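Local structure of bacterial leucyl aminopeptidase (Legionella pneumophila, 6ESL) at residues K200-V205 with S274-A279. The protein is a zinc-dependent aminopeptidase of peptidase family M28 that probably removes leucine and other residues from the N-termini of peptides. Numbering follows the deposited sequence.
Sequences KAPAIV and SIPVKA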
loop_
_atom_site.group_PDB
_atom_site.type_symbol
_atom_site.label_atom_id
_atom_site.label_comp_id
_atom_site.label_asym_id
_atom_site.label_seq_id
_atom_site.Cartn_x
_atom_site.Cartn_y
_atom_site.Cartn_z
ATOM N N LYS B 200 4.503 -9.427 -28.549
ATOM C CA LYS B 200 4.420 -7.972 -28.689
ATOM C C LYS B 200 3.419 -7.450 -27.704
ATOM O O LYS B 200 2.308 -7.074 -28.052
ATOM C CB LYS B 200 4.007 -7.594 -30.139
ATOM C CG LYS B 200 5.021 -7.914 -31.205
ATOM C CD LYS B 200 4.537 -7.539 -32.596
ATOM C CE LYS B 200 5.571 -7.842 -33.663
ATOM N NZ LYS B 200 5.037 -7.479 -35.004
ATOM N N ALA B 201 3.804 -7.451 -26.443
ATOM C CA ALA B 201 2.921 -7.080 -25.383
ATOM C C ALA B 201 3.775 -6.620 -24.187
ATOM O O ALA B 201 4.946 -6.990 -24.076
ATOM C CB ALA B 201 2.008 -8.227 -25.020
ATOM N N PRO B 202 3.226 -5.762 -23.343
ATOM C CA PRO B 202 4.018 -5.323 -22.156
ATOM C C PRO B 202 4.498 -6.498 -21.307
ATOM O O PRO B 202 3.739 -7.419 -21.043
ATOM C CB PRO B 202 3.050 -4.357 -21.426
ATOM C CG PRO B 202 2.201 -3.779 -22.573
ATOM C CD PRO B 202 1.974 -4.983 -23.488
ATOM N N ALA B 203 5.800 -6.550 -21.034
ATOM C CA ALA B 203 6.429 -7.740 -20.441
ATOM C C ALA B 203 6.265 -7.844 -18.916
ATOM O O ALA B 203 5.937 -6.854 -18.240
ATOM C CB ALA B 203 7.898 -7.765 -20.773
ATOM N N ILE B 204 6.656 -8.998 -18.406
ATOM C CA ILE B 204 6.699 -9.285 -16.994
ATOM C C ILE B 204 8.166 -9.497 -16.695
ATOM O O ILE B 204 8.793 -10.303 -17.314
ATOM C CB ILE B 204 5.971 -10.581 -16.642
ATOM C CG1 ILE B 204 4.479 -10.473 -16.850
ATOM C CG2 ILE B 204 6.225 -10.975 -15.217
ATOM C CD1 ILE B 204 3.876 -9.157 -16.449
ATOM N N VAL B 205 8.710 -8.803 -15.720
ATOM C CA VAL B 205 10.117 -8.915 -15.408
ATOM C C VAL B 205 10.416 -9.439 -13.990
ATOM O O VAL B 205 9.825 -8.984 -13.069
ATOM C CB VAL B 205 10.799 -7.555 -15.554
ATOM C CG1 VAL B 205 12.245 -7.613 -15.186
ATOM C CG2 VAL B 205 10.552 -6.916 -16.895
ATOM N N SER B 274 11.982 0.926 -26.771
ATOM C CA SER B 274 10.519 0.850 -26.615
ATOM C C SER B 274 10.106 -0.602 -26.376
ATOM O O SER B 274 9.397 -1.198 -27.174
ATOM C CB SER B 274 9.792 1.368 -27.877
ATOM O OG SER B 274 10.242 2.644 -28.293
ATOM N N ILE B 275 10.621 -1.236 -25.337
ATOM C CA ILE B 275 10.170 -2.588 -24.989
ATOM C C ILE B 275 9.276 -2.278 -23.812
ATOM O O ILE B 275 9.773 -1.839 -22.796
ATOM C CB ILE B 275 11.315 -3.474 -24.528
ATOM C CG1 ILE B 275 12.281 -3.672 -25.663
ATOM C CG2 ILE B 275 10.798 -4.782 -23.889
ATOM C CD1 ILE B 275 13.581 -4.376 -25.241
ATOM N N PRO B 276 7.953 -2.438 -23.962
ATOM C CA PRO B 276 7.134 -2.013 -22.836
ATOM C C PRO B 276 7.143 -3.083 -21.747
ATOM O O PRO B 276 7.429 -4.261 -22.014
ATOM C CB PRO B 276 5.727 -1.842 -23.448
ATOM C CG PRO B 276 5.735 -2.796 -24.630
ATOM C CD PRO B 276 7.166 -3.065 -25.049
ATOM N N VAL B 277 6.837 -2.639 -20.534
ATOM C CA VAL B 277 6.869 -3.498 -19.323
ATOM C C VAL B 277 5.649 -3.205 -18.522
ATOM O O VAL B 277 5.368 -2.037 -18.153
ATOM C CB VAL B 277 8.111 -3.275 -18.465
ATOM C CG1 VAL B 277 8.064 -4.104 -17.183
ATOM C CG2 VAL B 277 9.351 -3.624 -19.250
ATOM N N LYS B 278 4.926 -4.271 -18.235
ATOM C CA LYS B 278 3.730 -4.213 -17.421
ATOM C C LYS B 278 4.026 -4.241 -15.919
ATOM O O LYS B 278 3.446 -3.486 -15.163
ATOM C CB LYS B 278 2.811 -5.422 -17.746
ATOM C CG LYS B 278 1.609 -5.429 -16.811
ATOM C CD LYS B 278 0.336 -6.091 -17.276
ATOM C CE LYS B 278 -0.775 -5.434 -16.444
ATOM N NZ LYS B 278 -2.059 -6.151 -16.472
ATOM N N ALA B 279 4.892 -5.177 -15.486
ATOM C CA ALA B 279 5.159 -5.336 -14.052
ATOM C C ALA B 279 6.529 -5.990 -13.790
ATOM O O ALA B 279 6.962 -6.912 -14.530
ATOM C CB ALA B 279 4.052 -6.136 -13.389
#
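Two neighbouring strands start side by side here, running parallel, and a beta bulge interrupts their pairing almost at once. Ala203 and Ala279 carry most of the polar traffic. The amide of Ala203 gives a nearly straight bond to Pro276 O (N to O 3.0 Å, 169° at the hydrogen), though it meets that oxygen from above the carbonyl plane. Ala203 O, in turn, takes two donors: Lys278 N at 2.8 Å, lying in the carbonyl plane, and Ala279 N in a weak bond at 3.4 Å. That forked grip marks the bulge. Lys278, with a helical backbone (psi -47°), is the extra residue, so Ala203 pairs with Val277 but Ile204 already with Ala279. Beyond it, Val205 N reaches Ala279 O at 2.8 Å, almost along the C=O axis, and the CA of Ile204 makes a CA-H...O contact with the same oxygen.

Side chains pack around this ladder. The rings of Pro202 and Pro276 cross obliquely, CG against CB, while Pro202 CB also rests 3.8 Å from Lys278 CB. Val277, with CG1 anti to its backbone N, sets that methyl against Val205 CG2 at 3.8 Å, the two side chains crossing at about a right angle.

Outward from the pair, Ile204 bonds through its backbone to Pro247 and Tyr249, continuing the sheet into strand 248-253, and the side chain of Arg246 hydrogen-bonds Pro202 O through NH1. Phe270 of helix 261-272 covers Val277, whereas Ile204 lies under Phe386 and Leu390 of helix 373-391, so the central mixed sheet is sandwiched between helices.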